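Local coordinates for protein putative acetyltransferase (PDB 3D9W) that probably transfers acetyl groups from acetyl-CoA to arylamines, at residues 62-73 with 81-91. Sequence-based numbering, arbitrary orientation.
Sequences VRLDLATLQDKL and YCYENAGLFAA
K72, with CG trans to the backbone N (chi1 -174°) and the rest of its chain fully extended, runs back from helix 66-73 to E84, whose CG lies beside its own backbone N (chi1 -65°). The two side chains meet at about a right angle in a salt bridge, K72 NZ lying 2.7 Å from E84 OE2 and approaching nearly in line with the C-O bond. Alongside this ion pair the aliphatic part of E84 is packed by the incoming loop: E84 CG lies 3.7 Å from V62 CG1 and 3.9 Å from L64 CD2. V62 also touches the phenol end of Y81, whose OH is hydrogen-bonded to N207 of helix 200-212, while L64 extends its CD2 methyl to 3.8 Å from Y83 CB.

The partner helix 82-95 begins at C82, which lies against H119 of strand 117-125; in this family, related to the papain-like cysteine peptidases, a cysteine at the start of such a helix and a histidine on the adjoining sheet normally form part of the catalytic triad. Helix 66-73 packs on the side of this helix away from that strand, and the axes of 66-73 and 82-91 pass 10.0 Å apart, steeply crossed at -103°. L88 is the knob, seated in a hole formed by L66, L69, Q70 and L73; its CD1 is 3.9 Å from L66 CD2, and its CD2 is 4.0 Å from L73 CB. L69 lies over the backbone nearer the helix start, CD2 resting 3.8 Å from E84 CB and CD1 lying against E84 O and the backbone N of L88, where G87 has no side chain to intervene. The other end of the interface is closed by A91 against both methyls of L66. D65 caps helix 66-73, its OD2 accepting from both N and OG1 of T68.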
loop_
_atom_site.group_PDB
_atom_site.type_symbol
_atom_site.label_atom_id
_atom_site.label_comp_id
_atom_site.label_asym_id
_atom_site.label_seq_id
_atom_site.Cartn_x
_atom_site.Cartn_y
_atom_site.Cartn_z
ATOM N N VAL A 62 -15.190 -4.594 0.376
ATOM C CA VAL A 62 -13.963 -4.281 1.095
ATOM C C VAL A 62 -14.301 -3.174 2.072
ATOM O O VAL A 62 -14.552 -2.051 1.657
ATOM C CB VAL A 62 -12.866 -3.749 0.151
ATOM C CG1 VAL A 62 -11.564 -3.610 0.914
ATOM C CG2 VAL A 62 -12.701 -4.675 -1.058
ATOM N N ARG A 63 -14.311 -3.473 3.364
ATOM C CA ARG A 63 -14.642 -2.443 4.339
ATOM C C ARG A 63 -13.414 -1.791 4.980
ATOM O O ARG A 63 -12.415 -2.461 5.266
ATOM C CB ARG A 63 -15.590 -3.017 5.401
ATOM C CG ARG A 63 -16.971 -3.378 4.834
ATOM C CD ARG A 63 -17.939 -3.864 5.909
ATOM N NE ARG A 63 -19.272 -4.143 5.366
ATOM C CZ ARG A 63 -19.579 -5.190 4.598
ATOM N NH1 ARG A 63 -18.654 -6.085 4.271
ATOM N NH2 ARG A 63 -20.821 -5.336 4.139
ATOM N N LEU A 64 -13.502 -0.478 5.197
ATOM C CA LEU A 64 -12.398 0.275 5.775
ATOM C C LEU A 64 -12.523 0.640 7.251
ATOM O O LEU A 64 -11.712 1.415 7.763
ATOM C CB LEU A 64 -12.145 1.535 4.946
ATOM C CG LEU A 64 -11.834 1.248 3.473
ATOM C CD1 LEU A 64 -11.768 2.550 2.710
ATOM C CD2 LEU A 64 -10.527 0.465 3.345
ATOM N N ASP A 65 -13.527 0.107 7.943
ATOM C CA ASP A 65 -13.642 0.394 9.368
ATOM C C ASP A 65 -12.524 -0.375 10.039
ATOM O O ASP A 65 -12.140 -1.440 9.575
ATOM C CB ASP A 65 -14.990 -0.056 9.940
ATOM C CG ASP A 65 -15.323 -1.506 9.616
ATOM O OD1 ASP A 65 -15.919 -1.750 8.537
ATOM O OD2 ASP A 65 -14.995 -2.397 10.440
ATOM N N LEU A 66 -11.994 0.167 11.126
ATOM C CA LEU A 66 -10.904 -0.485 11.836
ATOM C C LEU A 66 -11.258 -1.878 12.331
ATOM O O LEU A 66 -10.402 -2.752 12.407
ATOM C CB LEU A 66 -10.441 0.388 12.997
ATOM C CG LEU A 66 -9.615 1.573 12.520
ATOM C CD1 LEU A 66 -9.384 2.559 13.647
ATOM C CD2 LEU A 66 -8.292 1.036 11.990
ATOM N N ALA A 67 -12.518 -2.093 12.669
ATOM C CA ALA A 67 -12.927 -3.404 13.135
ATOM C C ALA A 67 -12.459 -4.446 12.126
ATOM O O ALA A 67 -11.618 -5.287 12.432
ATOM C CB ALA A 67 -14.429 -3.456 13.278
ATOM N N THR A 68 -12.990 -4.379 10.913
ATOM C CA THR A 68 -12.611 -5.333 9.886
ATOM C C THR A 68 -11.111 -5.308 9.594
ATOM O O THR A 68 -10.455 -6.354 9.589
ATOM C CB THR A 68 -13.365 -5.067 8.583
ATOM O OG1 THR A 68 -14.747 -4.832 8.874
ATOM C CG2 THR A 68 -13.265 -6.276 7.669
ATOM N N LEU A 69 -10.568 -4.117 9.353
ATOM C CA LEU A 69 -9.147 -3.976 9.055
ATOM C C LEU A 69 -8.258 -4.701 10.059
ATOM O O LEU A 69 -7.197 -5.206 9.695
ATOM C CB LEU A 69 -8.740 -2.505 9.013
ATOM C CG LEU A 69 -9.280 -1.599 7.909
ATOM C CD1 LEU A 69 -8.480 -0.296 7.943
ATOM C CD2 LEU A 69 -9.144 -2.259 6.543
ATOM N N GLN A 70 -8.682 -4.750 11.318
ATOM C CA GLN A 70 -7.893 -5.421 12.338
ATOM C C GLN A 70 -8.099 -6.926 12.360
ATOM O O GLN A 70 -7.162 -7.671 12.617
ATOM C CB GLN A 70 -8.208 -4.849 13.717
ATOM C CG GLN A 70 -7.716 -3.436 13.913
ATOM C CD GLN A 70 -7.881 -2.957 15.341
ATOM O OE1 GLN A 70 -7.263 -3.484 16.266
ATOM N NE2 GLN A 70 -8.725 -1.953 15.529
ATOM N N ASP A 71 -9.317 -7.383 12.102
ATOM C CA ASP A 71 -9.567 -8.824 12.117
ATOM C C ASP A 71 -8.959 -9.506 10.890
ATOM O O ASP A 71 -8.635 -10.698 10.922
ATOM C CB ASP A 71 -11.080 -9.129 12.183
ATOM C CG ASP A 71 -11.700 -8.810 13.558
ATOM O OD1 ASP A 71 -11.078 -9.127 14.604
ATOM O OD2 ASP A 71 -12.823 -8.258 13.596
ATOM N N LYS A 72 -8.792 -8.730 9.822
ATOM C CA LYS A 72 -8.246 -9.217 8.562
ATOM C C LYS A 72 -6.718 -9.106 8.476
ATOM O O LYS A 72 -6.025 -10.095 8.214
ATOM C CB LYS A 72 -8.885 -8.430 7.421
ATOM C CG LYS A 72 -8.528 -8.896 6.028
ATOM C CD LYS A 72 -9.217 -8.009 5.007
ATOM C CE LYS A 72 -9.064 -8.506 3.587
ATOM N NZ LYS A 72 -9.836 -7.631 2.670
ATOM N N LEU A 73 -6.201 -7.903 8.718
ATOM C CA LEU A 73 -4.764 -7.645 8.628
ATOM C C LEU A 73 -3.917 -7.925 9.861
ATOM O O LEU A 73 -2.708 -8.127 9.739
ATOM C CB LEU A 73 -4.535 -6.198 8.193
ATOM C CG LEU A 73 -5.336 -5.749 6.975
ATOM C CD1 LEU A 73 -4.801 -4.421 6.499
ATOM C CD2 LEU A 73 -5.234 -6.783 5.878
ATOM N N TYR A 81 -5.271 -3.858 0.142
ATOM C CA TYR A 81 -4.583 -2.974 -0.782
ATOM C C TYR A 81 -4.364 -1.597 -0.156
ATOM O O TYR A 81 -4.504 -1.444 1.055
ATOM C CB TYR A 81 -5.309 -2.891 -2.139
ATOM C CG TYR A 81 -6.792 -2.671 -2.095
ATOM C CD1 TYR A 81 -7.337 -1.623 -1.359
ATOM C CD2 TYR A 81 -7.654 -3.484 -2.838
ATOM C CE1 TYR A 81 -8.698 -1.385 -1.361
ATOM C CE2 TYR A 81 -9.019 -3.256 -2.853
ATOM C CZ TYR A 81 -9.536 -2.205 -2.113
ATOM O OH TYR A 81 -10.894 -1.959 -2.130
ATOM N N CYS A 82 -4.020 -0.605 -0.971
ATOM C CA CYS A 82 -3.731 0.736 -0.474
ATOM C C CYS A 82 -4.616 1.294 0.650
ATOM O O CYS A 82 -4.126 1.583 1.739
ATOM C CB CYS A 82 -3.700 1.725 -1.640
ATOM S SG CYS A 82 -5.300 2.039 -2.443
ATOM N N TYR A 83 -5.908 1.450 0.397
ATOM C CA TYR A 83 -6.812 1.997 1.406
ATOM C C TYR A 83 -6.828 1.204 2.714
ATOM O O TYR A 83 -6.746 1.771 3.798
ATOM C CB TYR A 83 -8.231 2.089 0.841
ATOM C CG TYR A 83 -8.396 3.094 -0.287
ATOM C CD1 TYR A 83 -8.313 4.462 -0.044
ATOM C CD2 TYR A 83 -8.638 2.673 -1.595
ATOM C CE1 TYR A 83 -8.466 5.389 -1.073
ATOM C CE2 TYR A 83 -8.791 3.588 -2.632
ATOM C CZ TYR A 83 -8.704 4.946 -2.360
ATOM O OH TYR A 83 -8.862 5.862 -3.367
ATOM N N GLU A 84 -6.945 -0.110 2.608
ATOM C CA GLU A 84 -6.971 -0.954 3.789
ATOM C C GLU A 84 -5.690 -0.746 4.583
ATOM O O GLU A 84 -5.715 -0.533 5.793
ATOM C CB GLU A 84 -7.099 -2.421 3.373
ATOM C CG GLU A 84 -8.407 -2.762 2.678
ATOM C CD GLU A 84 -8.373 -4.116 1.991
ATOM O OE1 GLU A 84 -7.691 -4.239 0.956
ATOM O OE2 GLU A 84 -9.026 -5.060 2.482
ATOM N N ASN A 85 -4.566 -0.799 3.883
ATOM C CA ASN A 85 -3.265 -0.624 4.506
ATOM C C ASN A 85 -3.055 0.757 5.107
ATOM O O ASN A 85 -2.638 0.879 6.256
ATOM C CB ASN A 85 -2.161 -0.910 3.493
ATOM C CG ASN A 85 -1.596 -2.300 3.632
ATOM O OD1 ASN A 85 -1.111 -2.675 4.690
ATOM N ND2 ASN A 85 -1.650 -3.070 2.564
ATOM N N ALA A 86 -3.339 1.800 4.338
ATOM C CA ALA A 86 -3.149 3.157 4.829
ATOM C C ALA A 86 -4.072 3.479 5.997
ATOM O O ALA A 86 -3.672 4.157 6.947
ATOM C CB ALA A 86 -3.357 4.157 3.692
ATOM N N GLY A 87 -5.304 2.982 5.924
ATOM C CA GLY A 87 -6.277 3.233 6.974
ATOM C C GLY A 87 -5.838 2.720 8.329
ATOM O O GLY A 87 -6.053 3.358 9.367
ATOM N N LEU A 88 -5.213 1.553 8.313
ATOM C CA LEU A 88 -4.733 0.940 9.539
ATOM C C LEU A 88 -3.492 1.677 10.018
ATOM O O LEU A 88 -3.364 1.997 11.203
ATOM C CB LEU A 88 -4.404 -0.530 9.292
ATOM C CG LEU A 88 -4.063 -1.372 10.513
ATOM C CD1 LEU A 88 -5.248 -1.372 11.459
ATOM C CD2 LEU A 88 -3.706 -2.788 10.076
ATOM N N PHE A 89 -2.584 1.954 9.087
ATOM C CA PHE A 89 -1.344 2.654 9.410
ATOM C C PHE A 89 -1.620 4.043 9.981
ATOM O O PHE A 89 -0.938 4.492 10.897
ATOM C CB PHE A 89 -0.459 2.771 8.167
ATOM C CG PHE A 89 0.970 3.101 8.476
ATOM C CD1 PHE A 89 1.795 2.166 9.090
ATOM C CD2 PHE A 89 1.490 4.346 8.175
ATOM C CE1 PHE A 89 3.122 2.472 9.398
ATOM C CE2 PHE A 89 2.808 4.653 8.479
ATOM C CZ PHE A 89 3.624 3.718 9.091
ATOM N N ALA A 90 -2.624 4.724 9.444
ATOM C CA ALA A 90 -2.958 6.057 9.936
ATOM C C ALA A 90 -3.402 6.006 11.405
ATOM O O ALA A 90 -2.980 6.829 12.222
ATOM C CB ALA A 90 -4.052 6.672 9.069
ATOM N N ALA A 91 -4.252 5.035 11.729
ATOM C CA ALA A 91 -4.737 4.864 13.094
ATOM C C ALA A 91 -3.564 4.722 14.065
ATOM O O ALA A 91 -3.521 5.394 15.092
ATOM C CB ALA A 91 -5.627 3.650 13.173
#